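Methionine-binding lipoprotein metQ (Bacillus subtilis subsp. subtilis, PDB 4GOT) probably binds methionine and passes it to the membrane permease of the MetNPQ ABC importer, and takes part in methionine sulfoxide transport. Local coordinates at residues K6-A11 with S217-A222; D42-N47 with E67-E72; R119-L124 with G128-D133. One frame throughout, in Å; residues are numbered along the deposited sequence.

Contact 1 of 3, residues K6-A11 with S217-A222; sequences KEIVVA and SAKIKA. With SO4 (sulfate ion), chain C.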
loop_
_atom_site.group_PDB
_atom_site.type_symbol
_atom_site.label_atom_id
_atom_site.label_comp_id
_atom_site.label_asym_id
_atom_site.label_seq_id
_atom_site.Cartn_x
_atom_site.Cartn_y
_atom_site.Cartn_z
ATOM N N LYS A 6 9.285 17.769 -20.738
ATOM C CA LYS A 6 10.082 17.754 -19.476
ATOM C C LYS A 6 9.271 17.774 -18.163
ATOM O O LYS A 6 9.854 17.868 -17.077
ATOM C CB LYS A 6 11.031 18.967 -19.438
ATOM C CG LYS A 6 12.124 18.970 -20.500
ATOM C CD LYS A 6 13.289 18.078 -20.099
ATOM C CE LYS A 6 14.458 18.253 -21.035
ATOM N NZ LYS A 6 15.735 18.165 -20.284
ATOM N N GLU A 7 7.945 17.691 -18.247
ATOM C CA GLU A 7 7.067 17.687 -17.060
ATOM C C GLU A 7 6.604 16.254 -16.778
ATOM O O GLU A 7 6.216 15.515 -17.686
ATOM C CB GLU A 7 5.855 18.587 -17.274
ATOM C CG GLU A 7 4.865 18.618 -16.117
ATOM C CD GLU A 7 3.594 19.437 -16.449
ATOM O OE1 GLU A 7 2.936 19.157 -17.498
ATOM O OE2 GLU A 7 3.254 20.361 -15.655
ATOM N N ILE A 8 6.663 15.866 -15.515
ATOM C CA ILE A 8 6.254 14.556 -15.111
ATOM C C ILE A 8 4.980 14.764 -14.312
ATOM O O ILE A 8 5.009 15.428 -13.256
ATOM C CB ILE A 8 7.305 13.883 -14.191
ATOM C CG1 ILE A 8 8.738 14.033 -14.731
ATOM C CG2 ILE A 8 6.951 12.412 -14.006
ATOM C CD1 ILE A 8 9.815 13.528 -13.755
ATOM N N VAL A 9 3.872 14.219 -14.816
ATOM C CA VAL A 9 2.553 14.238 -14.124
ATOM C C VAL A 9 2.362 12.879 -13.439
ATOM O O VAL A 9 2.414 11.824 -14.086
ATOM C CB VAL A 9 1.374 14.599 -15.093
ATOM C CG1 VAL A 9 0.042 14.744 -14.361
ATOM C CG2 VAL A 9 1.707 15.861 -15.874
ATOM N N VAL A 10 2.176 12.903 -12.117
ATOM C CA VAL A 10 2.058 11.673 -11.340
ATOM C C VAL A 10 0.778 11.669 -10.471
ATOM O O VAL A 10 0.545 12.629 -9.714
ATOM C CB VAL A 10 3.283 11.492 -10.405
ATOM C CG1 VAL A 10 3.272 10.103 -9.780
ATOM C CG2 VAL A 10 4.569 11.749 -11.172
ATOM N N ALA A 11 -0.008 10.591 -10.544
ATOM C CA ALA A 11 -1.154 10.386 -9.609
ATOM C C ALA A 11 -0.618 9.596 -8.419
ATOM O O ALA A 11 0.059 8.571 -8.636
ATOM C CB ALA A 11 -2.341 9.683 -10.267
ATOM N N SER A 217 12.240 5.738 -20.232
ATOM C CA SER A 217 12.268 7.126 -20.706
ATOM C C SER A 217 13.106 8.028 -19.762
ATOM O O SER A 217 13.253 7.752 -18.571
ATOM C CB SER A 217 10.855 7.683 -20.879
ATOM O OG SER A 217 10.251 7.934 -19.627
ATOM N N ALA A 218 13.676 9.076 -20.331
ATOM C CA ALA A 218 14.495 10.081 -19.597
ATOM C C ALA A 218 13.796 10.603 -18.333
ATOM O O ALA A 218 14.398 10.664 -17.277
ATOM C CB ALA A 218 14.837 11.261 -20.516
ATOM N N LYS A 219 12.517 10.970 -18.455
ATOM C CA LYS A 219 11.712 11.508 -17.326
ATOM C C LYS A 219 11.610 10.553 -16.176
ATOM O O LYS A 219 11.749 10.941 -14.997
ATOM C CB LYS A 219 10.252 11.792 -17.767
ATOM C CG LYS A 219 10.085 12.984 -18.661
ATOM C CD LYS A 219 8.613 13.374 -18.856
ATOM C CE LYS A 219 7.662 12.182 -18.900
ATOM N NZ LYS A 219 6.348 12.650 -19.419
ATOM N N ILE A 220 11.301 9.300 -16.518
ATOM C CA ILE A 220 11.031 8.272 -15.512
ATOM C C ILE A 220 12.331 7.845 -14.799
ATOM O O ILE A 220 12.313 7.663 -13.588
ATOM C CB ILE A 220 10.307 7.045 -16.123
ATOM C CG1 ILE A 220 8.928 7.477 -16.676
ATOM C CG2 ILE A 220 10.152 5.913 -15.111
ATOM C CD1 ILE A 220 8.035 8.265 -15.733
ATOM N N LYS A 221 13.424 7.746 -15.546
ATOM C CA LYS A 221 14.752 7.511 -14.982
ATOM C C LYS A 221 15.178 8.627 -14.033
ATOM O O LYS A 221 15.728 8.353 -12.990
ATOM C CB LYS A 221 15.758 7.298 -16.112
ATOM C CG LYS A 221 15.571 5.932 -16.780
ATOM C CD LYS A 221 15.393 4.825 -15.722
ATOM C CE LYS A 221 15.466 3.386 -16.242
ATOM N NZ LYS A 221 16.708 3.038 -16.987
ATOM N N ALA A 222 14.867 9.877 -14.393
ATOM C CA ALA A 222 15.125 11.036 -13.545
ATOM C C ALA A 222 14.323 10.974 -12.236
ATOM O O ALA A 222 14.857 11.280 -11.166
ATOM C CB ALA A 222 14.809 12.337 -14.308
HETATM S S SO4 C . 16.834 17.481 -24.125
HETATM O O1 SO4 C . 17.352 18.181 -25.331
HETATM O O2 SO4 C . 17.805 16.431 -23.708
HETATM O O3 SO4 C . 16.631 18.456 -23.025
HETATM O O4 SO4 C . 15.533 16.856 -24.449
#
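The flat group through which Glu7 meets Lys219 is the peptide joining Glu7 to Ile8, and the lysine chain comes at its oxygen from two directions. Lys219 CD stands well out of the peptide plane, over one face, 3.4 Å from Glu7 O. The ammonium group reaches the same oxygen from beyond its end, Lys219 NZ lying 3.4 Å from Glu7 O, a weak hydrogen bond. What brings the amine round is a bend late in the chain, at chi3 (-35°), which swings CE and NZ toward Glu7 O. Its stronger partner is Asp56, which forms a salt bridge with Lys219 and also accepts from the backbone N of Val9, tying the lysine to the strand a second time.

Ile8 supplies the apolar half. Its side chain and that of Lys219 slide past each other in opposite directions, Ile8 CG1 resting 4.1 Å from Lys219 CB. With CG1 set beside its own backbone N (chi1 -46°), the isoleucine sends its far methyl to the helix backbone, where Ile8 CD1 lies 3.5 Å from Lys219 O. The strand is thus met by one lysine of the first helical turn, aliphatic at the base and charged at the tip. Farther out, Lys6 NZ makes a weak hydrogen bond to a sulfate ion that probably comes from the crystallisation liquor, while the same lysine has a cation-pi contact with Tyr33. Lys219 and Ala222 also touch Tyr33.

Strand 7-12 runs parallel between strands 34-38 and 57-62 in the six-stranded mixed sheet. Helix 14-29 meets Ile8 through Leu28 and Val10 through Leu21. Helix 218-227 shares Ile8 with it, packing by its first turn on the sheet's opening strand, consistent with one lobe of a periplasmic-binding-protein fold.

Contact 2 of 3, residues D42-N47 with E67-E72; sequences DYKMYN and EQEMKE. With MSE (selenomethionine), chain B.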
loop_
_atom_site.group_PDB
_atom_site.type_symbol
_atom_site.label_atom_id
_atom_site.label_comp_id
_atom_site.label_asym_id
_atom_site.label_seq_id
_atom_site.Cartn_x
_atom_site.Cartn_y
_atom_site.Cartn_z
ATOM N N ASP A 42 -9.842 7.172 -4.573
ATOM C CA ASP A 42 -9.661 5.764 -4.155
ATOM C C ASP A 42 -8.752 5.009 -5.099
ATOM O O ASP A 42 -8.517 5.428 -6.228
ATOM C CB ASP A 42 -11.031 5.045 -3.978
ATOM C CG ASP A 42 -11.456 4.232 -5.221
ATOM O OD1 ASP A 42 -11.980 4.854 -6.156
ATOM O OD2 ASP A 42 -11.257 2.967 -5.255
ATOM N N TYR A 43 -8.201 3.904 -4.562
ATOM C CA TYR A 43 -7.177 3.123 -5.153
ATOM C C TYR A 43 -7.521 2.720 -6.580
ATOM O O TYR A 43 -6.620 2.622 -7.418
ATOM C CB TYR A 43 -6.999 1.820 -4.333
ATOM C CG TYR A 43 -6.202 1.818 -3.023
ATOM C CD1 TYR A 43 -5.364 2.844 -2.645
ATOM C CD2 TYR A 43 -6.281 0.696 -2.177
ATOM C CE1 TYR A 43 -4.618 2.775 -1.464
ATOM C CE2 TYR A 43 -5.558 0.610 -0.995
ATOM C CZ TYR A 43 -4.727 1.660 -0.637
ATOM O OH TYR A 43 -4.019 1.566 0.522
ATOM N N LYS A 44 -8.795 2.486 -6.881
ATOM C CA LYS A 44 -9.171 1.992 -8.218
ATOM C C LYS A 44 -8.978 3.064 -9.302
ATOM O O LYS A 44 -8.902 2.746 -10.484
ATOM C CB LYS A 44 -10.613 1.454 -8.239
ATOM C CG LYS A 44 -10.863 0.121 -7.526
ATOM C CD LYS A 44 -9.932 -1.003 -8.031
ATOM C CE LYS A 44 -10.643 -2.309 -8.397
ATOM N NZ LYS A 44 -11.452 -2.849 -7.272
HETATM N N MSE A 45 -8.899 4.334 -8.893
HETATM C CA MSE A 45 -8.746 5.421 -9.843
HETATM C C MSE A 45 -7.349 5.573 -10.475
HETATM O O MSE A 45 -7.215 6.122 -11.586
HETATM C CB MSE A 45 -9.163 6.755 -9.192
HETATM C CG MSE A 45 -10.624 6.775 -8.899
HETATM SE SE MSE A 45 -11.161 8.536 -8.212
HETATM C CE MSE A 45 -10.801 9.611 -9.816
ATOM N N TYR A 46 -6.310 5.118 -9.780
ATOM C CA TYR A 46 -4.932 5.475 -10.128
ATOM C C TYR A 46 -4.466 4.781 -11.422
ATOM O O TYR A 46 -3.953 5.432 -12.299
ATOM C CB TYR A 46 -4.008 5.166 -8.947
ATOM C CG TYR A 46 -4.235 6.113 -7.786
ATOM C CD1 TYR A 46 -5.199 5.862 -6.819
ATOM C CD2 TYR A 46 -3.501 7.296 -7.675
ATOM C CE1 TYR A 46 -5.428 6.779 -5.768
ATOM C CE2 TYR A 46 -3.741 8.212 -6.652
ATOM C CZ TYR A 46 -4.688 7.959 -5.693
ATOM O OH TYR A 46 -4.848 8.868 -4.648
ATOM N N ASN A 47 -4.670 3.471 -11.549
ATOM C CA ASN A 47 -4.296 2.748 -12.776
ATOM C C ASN A 47 -5.153 3.146 -13.956
ATOM O O ASN A 47 -4.667 3.207 -15.103
ATOM C CB ASN A 47 -4.348 1.244 -12.540
ATOM C CG ASN A 47 -3.132 0.753 -11.787
ATOM O OD1 ASN A 47 -2.034 1.340 -11.921
ATOM N ND2 ASN A 47 -3.295 -0.305 -10.996
ATOM N N GLU A 67 -0.589 -6.477 -10.527
ATOM C CA GLU A 67 -0.905 -7.739 -11.215
ATOM C C GLU A 67 -2.378 -8.091 -11.240
ATOM O O GLU A 67 -2.937 -8.415 -12.315
ATOM C CB GLU A 67 -0.104 -8.889 -10.609
ATOM C CG GLU A 67 1.331 -8.784 -11.027
ATOM C CD GLU A 67 2.157 -9.916 -10.496
ATOM O OE1 GLU A 67 1.585 -10.806 -9.822
ATOM O OE2 GLU A 67 3.369 -9.883 -10.760
ATOM N N GLN A 68 -3.009 -8.018 -10.069
ATOM C CA GLN A 68 -4.466 -8.173 -9.980
ATOM C C GLN A 68 -5.223 -7.205 -10.886
ATOM O O GLN A 68 -6.219 -7.583 -11.523
ATOM C CB GLN A 68 -4.963 -7.954 -8.523
ATOM C CG GLN A 68 -6.485 -8.112 -8.344
ATOM C CD GLN A 68 -6.994 -9.537 -8.611
ATOM O OE1 GLN A 68 -6.262 -10.509 -8.478
ATOM N NE2 GLN A 68 -8.267 -9.649 -8.971
ATOM N N GLU A 69 -4.814 -5.942 -10.881
ATOM C CA GLU A 69 -5.503 -4.916 -11.710
ATOM C C GLU A 69 -5.444 -5.243 -13.188
ATOM O O GLU A 69 -6.435 -5.079 -13.931
ATOM C CB GLU A 69 -4.906 -3.566 -11.464
ATOM C CG GLU A 69 -5.252 -3.050 -10.071
ATOM C CD GLU A 69 -6.517 -2.201 -10.077
ATOM O OE1 GLU A 69 -6.428 -1.082 -10.646
ATOM O OE2 GLU A 69 -7.549 -2.659 -9.499
HETATM N N MSE A 70 -4.304 -5.774 -13.620
HETATM C CA MSE A 70 -4.154 -6.123 -15.031
HETATM C C MSE A 70 -4.884 -7.398 -15.371
HETATM O O MSE A 70 -5.398 -7.507 -16.469
HETATM C CB MSE A 70 -2.692 -6.173 -15.449
HETATM C CG MSE A 70 -2.057 -4.768 -15.567
HETATM SE SE MSE A 70 -0.106 -4.868 -15.702
HETATM C CE MSE A 70 -0.050 -5.541 -17.556
ATOM N N LYS A 71 -4.947 -8.347 -14.433
ATOM C CA LYS A 71 -5.820 -9.533 -14.570
ATOM C C LYS A 71 -7.299 -9.116 -14.753
ATOM O O LYS A 71 -8.009 -9.639 -15.586
ATOM C CB LYS A 71 -5.654 -10.417 -13.346
ATOM C CG LYS A 71 -6.399 -11.741 -13.355
ATOM C CD LYS A 71 -6.198 -12.447 -12.007
ATOM C CE LYS A 71 -4.906 -13.273 -11.913
ATOM N NZ LYS A 71 -5.164 -14.753 -11.960
ATOM N N GLU A 72 -7.756 -8.165 -13.971
ATOM C CA GLU A 72 -9.147 -7.688 -14.063
ATOM C C GLU A 72 -9.452 -6.768 -15.260
ATOM O O GLU A 72 -10.587 -6.738 -15.744
ATOM C CB GLU A 72 -9.505 -6.950 -12.770
ATOM C CG GLU A 72 -9.630 -7.833 -11.533
ATOM C CD GLU A 72 -9.804 -7.017 -10.244
ATOM O OE1 GLU A 72 -9.819 -5.773 -10.326
ATOM O OE2 GLU A 72 -9.915 -7.619 -9.150
HETATM N N MSE B 300 0.210 2.040 0.192
HETATM C CA MSE B 300 -0.572 0.780 0.371
HETATM C C MSE B 300 0.207 -0.311 1.179
HETATM O O MSE B 300 1.329 -0.554 0.825
HETATM O OXT MSE B 300 -0.240 -0.994 2.134
HETATM C CB MSE B 300 -0.908 0.215 -1.019
HETATM C CG MSE B 300 -1.931 -0.876 -1.048
HETATM SE SE MSE B 300 -2.142 -1.689 -2.841
HETATM C CE MSE B 300 -3.270 -0.153 -3.715
HETATM O O HOH W 1 -5.811 1.578 -9.585
HETATM O O HOH W 2 -8.447 0.411 -11.761
HETATM O O HOH W 3 -10.788 -5.669 -7.560
#
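Asn47 and Glu69 meet amide against carboxylate, the two planes turned 32° apart and the side chains crossing at a slant. The bond is a good one: Asn47 ND2 donates to Glu69 OE1 over 3.2 Å, nearly straight at 163°, with the oxygen close to the amide plane and used on its anti side. The rest of the amide is engaged too, since ND2 also donates to Gln61 and OD1 accepts from Asn58, which fixes how the amide is turned. A kink at chi2 (-92°) folds the Glu69 carboxylate toward helix 44-51.

The other carboxylate oxygen lies alongside the methylenes of Lys44, with Glu69 OE2 3.3 Å from Lys44 CD. The ammonium group itself stands off: Lys44 NZ is 4.5 Å from Glu69 OE2, beyond a salt bridge. Lys44 crosses Glu72 at about a right angle, and a water joins them, accepting from Lys44 NZ and donating to Glu72 OE2. That oxygen also receives Gln68 NE2, one turn back on the same helix.

Two further waters donate to Glu69 OE1. One bridges Tyr43 O and Asn47 N, accepting from the latter; the other donates to Lys44 O. The neighbouring Tyr43 turns its ring to the pocket, where the methyl CE of the bound selenomethionine sits 3.4 Å above the ring centre, a CH-pi arrangement.

Glu69 OE1 is therefore gripped by three donors, one amide and two waters. For a buried carboxylate this would be consistent with a negative charge, eased by the nearby lysine, and it makes Glu69 and its waters a polar link between helix 63-72 and the turn that carries Tyr43.

Contact 3 of 3, residues R119-L124 with G128-D133; sequences RMLAML and GLITLD. With MSE (selenomethionine), chain B.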
loop_
_atom_site.group_PDB
_atom_site.type_symbol
_atom_site.label_atom_id
_atom_site.label_comp_id
_atom_site.label_asym_id
_atom_site.label_seq_id
_atom_site.Cartn_x
_atom_site.Cartn_y
_atom_site.Cartn_z
ATOM N N ARG A 119 -2.242 -11.032 2.210
ATOM C CA ARG A 119 -1.402 -10.192 3.102
ATOM C C ARG A 119 -2.034 -10.087 4.516
ATOM O O ARG A 119 -1.380 -10.255 5.516
ATOM C CB ARG A 119 -1.244 -8.797 2.495
ATOM C CG ARG A 119 -0.232 -7.908 3.185
ATOM C CD ARG A 119 -0.170 -6.523 2.556
ATOM N NE ARG A 119 0.940 -5.788 3.144
ATOM C CZ ARG A 119 1.207 -4.503 2.920
ATOM N NH1 ARG A 119 0.458 -3.752 2.109
ATOM N NH2 ARG A 119 2.254 -3.961 3.538
HETATM N N MSE A 120 -3.321 -9.759 4.558
HETATM C CA MSE A 120 -4.127 -9.750 5.790
HETATM C C MSE A 120 -4.201 -11.089 6.512
HETATM O O MSE A 120 -3.893 -11.188 7.712
HETATM C CB MSE A 120 -5.551 -9.264 5.446
HETATM C CG MSE A 120 -5.534 -7.859 4.938
HETATM SE SE MSE A 120 -7.258 -7.280 4.315
HETATM C CE MSE A 120 -7.211 -7.283 2.363
ATOM N N LEU A 121 -4.558 -12.147 5.792
ATOM C CA LEU A 121 -4.676 -13.453 6.415
ATOM C C LEU A 121 -3.335 -13.978 6.965
ATOM O O LEU A 121 -3.325 -14.725 7.955
ATOM C CB LEU A 121 -5.313 -14.476 5.439
ATOM C CG LEU A 121 -6.735 -14.106 4.994
ATOM C CD1 LEU A 121 -7.246 -15.197 4.071
ATOM C CD2 LEU A 121 -7.698 -13.827 6.160
ATOM N N ALA A 122 -2.228 -13.565 6.343
ATOM C CA ALA A 122 -0.891 -14.053 6.714
ATOM C C ALA A 122 -0.529 -13.490 8.085
ATOM O O ALA A 122 0.135 -14.162 8.867
ATOM C CB ALA A 122 0.162 -13.664 5.679
HETATM N N MSE A 123 -0.974 -12.268 8.366
HETATM C CA MSE A 123 -0.796 -11.671 9.697
HETATM C C MSE A 123 -1.552 -12.420 10.780
HETATM O O MSE A 123 -1.049 -12.567 11.877
HETATM C CB MSE A 123 -1.248 -10.210 9.717
HETATM C CG MSE A 123 -0.274 -9.319 8.993
HETATM SE SE MSE A 123 -0.745 -7.466 9.123
HETATM C CE MSE A 123 -0.083 -7.148 10.951
ATOM N N LEU A 124 -2.770 -12.860 10.469
ATOM C CA LEU A 124 -3.544 -13.653 11.396
ATOM C C LEU A 124 -2.912 -15.041 11.562
ATOM O O LEU A 124 -2.947 -15.578 12.643
ATOM C CB LEU A 124 -4.986 -13.795 10.980
ATOM C CG LEU A 124 -5.783 -12.491 10.726
ATOM C CD1 LEU A 124 -7.254 -12.801 10.446
ATOM C CD2 LEU A 124 -5.641 -11.550 11.919
ATOM N N GLY A 128 -1.060 -16.839 15.068
ATOM C CA GLY A 128 -1.573 -18.129 15.552
ATOM C C GLY A 128 -3.098 -18.224 15.647
ATOM O O GLY A 128 -3.615 -19.133 16.257
ATOM N N LEU A 129 -3.836 -17.298 15.037
ATOM C CA LEU A 129 -5.295 -17.345 15.089
ATOM C C LEU A 129 -5.907 -18.296 14.054
ATOM O O LEU A 129 -6.947 -18.851 14.331
ATOM C CB LEU A 129 -5.896 -15.954 14.885
ATOM C CG LEU A 129 -5.507 -14.837 15.855
ATOM C CD1 LEU A 129 -6.256 -13.579 15.455
ATOM C CD2 LEU A 129 -5.810 -15.229 17.284
ATOM N N ILE A 130 -5.301 -18.421 12.860
ATOM C CA ILE A 130 -5.790 -19.291 11.768
ATOM C C ILE A 130 -4.641 -20.065 11.130
ATOM O O ILE A 130 -3.474 -19.740 11.350
ATOM C CB ILE A 130 -6.526 -18.499 10.653
ATOM C CG1 ILE A 130 -5.583 -17.529 9.923
ATOM C CG2 ILE A 130 -7.730 -17.775 11.227
ATOM C CD1 ILE A 130 -6.185 -16.907 8.670
ATOM N N THR A 131 -4.962 -21.113 10.376
ATOM C CA THR A 131 -3.967 -21.743 9.501
ATOM C C THR A 131 -4.519 -21.642 8.069
ATOM O O THR A 131 -5.742 -21.704 7.853
ATOM C CB THR A 131 -3.634 -23.204 9.842
ATOM O OG1 THR A 131 -4.769 -23.998 9.547
ATOM C CG2 THR A 131 -3.252 -23.422 11.321
ATOM N N LEU A 132 -3.605 -21.409 7.117
ATOM C CA LEU A 132 -3.914 -21.340 5.694
ATOM C C LEU A 132 -3.396 -22.607 5.026
ATOM O O LEU A 132 -2.404 -23.201 5.489
ATOM C CB LEU A 132 -3.287 -20.093 5.051
ATOM C CG LEU A 132 -3.901 -18.732 5.398
ATOM C CD1 LEU A 132 -2.939 -17.640 4.953
ATOM C CD2 LEU A 132 -5.284 -18.519 4.780
ATOM N N ASP A 133 -4.099 -23.053 3.981
ATOM C CA ASP A 133 -3.657 -24.181 3.131
ATOM C C ASP A 133 -2.197 -23.982 2.624
ATOM O O ASP A 133 -1.914 -23.065 1.856
ATOM C CB ASP A 133 -4.625 -24.295 1.944
ATOM C CG ASP A 133 -4.329 -25.488 1.031
ATOM O OD1 ASP A 133 -3.414 -26.300 1.284
ATOM O OD2 ASP A 133 -5.046 -25.622 0.026
HETATM N N MSE B 300 0.210 2.040 0.192
HETATM C CA MSE B 300 -0.572 0.780 0.371
HETATM C C MSE B 300 0.207 -0.311 1.179
HETATM O O MSE B 300 1.329 -0.554 0.825
HETATM O OXT MSE B 300 -0.240 -0.994 2.134
HETATM C CB MSE B 300 -0.908 0.215 -1.019
HETATM C CG MSE B 300 -1.931 -0.876 -1.048
HETATM SE SE MSE B 300 -2.142 -1.689 -2.841
HETATM C CE MSE B 300 -3.270 -0.153 -3.715
#
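Leu129 N donates back to Leu124 O over 3.1 Å, and this bond, one of the two of a Schellman motif with Gly128 at positive phi (80°), ends helix 117-126 and turns the chain toward strand 131-132. The side chains of the same two leucines add the apolar contact that often accompanies such a helix end: they cross at a slant, Leu124 CD2 lying 4.1 Å from Leu129 CD1.

Ile130 then folds in over the end of the helix. Its CG1 branch stands between the backbone N and the carbonyl carbon (chi1 65°), which lays Ile130 CG1 against Leu124 CB at 3.9 Å and carries Ile130 CD1 on to Leu121 O, 3.7 Å away. Two residues on, in strand 131-132, Leu132 crosses Leu121 at about a right angle; both its methyls touch, CD1 near Leu121 CB and Leu132 CD2 3.9 Å from Leu121 CD1. Ile146 of the paired strand 146-148 touches Ile130 and Leu132, while on the helix Leu124 also reaches Phe176.

At the start of the segment Arg119 stretches out, fully extended from CG to NE, into the ligand pocket. Arg119 NH1 donates to OXT of the selenomethionine over 2.8 Å, a bond bent to 137°, with the ligand's carboxylate carbon in the guanidinium plane, at its edge. NH1 also forms a salt bridge with Glu116, and NH2 one with Glu197. Cutting this side chain back to alanine would probably leave the ligand carboxylate without its positive mate and the two glutamates without theirs.

The chemistry is thus divided: leucine and isoleucine packing secures the end of the helix to the loop and short strand that follow, while the arginine at its other end is positioned by acidic residues to meet the negative group of the amino acid.

In the fold
Near the N terminus, segment 6-11 enters strand 7-12, and contact 1 stays open until 217-222, so most of the protein lies within its loop. Contact 2 closes inside it across 19 residues, joining helix 44-51 to helix 63-72. It touches contact 1, Ala11 CB lying 3.7 Å from Tyr46 CD2. Contact 3, also within the span of contact 1, follows in series, a short three-residue link tying helix 117-126 to strand 131-132 beside the five-stranded sheet. Contacts 1 and 3 lie on opposite sides of the chain's centre, their centres about 39 Å apart. Contacts 2 and 3 do not touch, yet each reaches the bound selenomethionine, consistent with the two-lobed periplasmic-binding-protein fold.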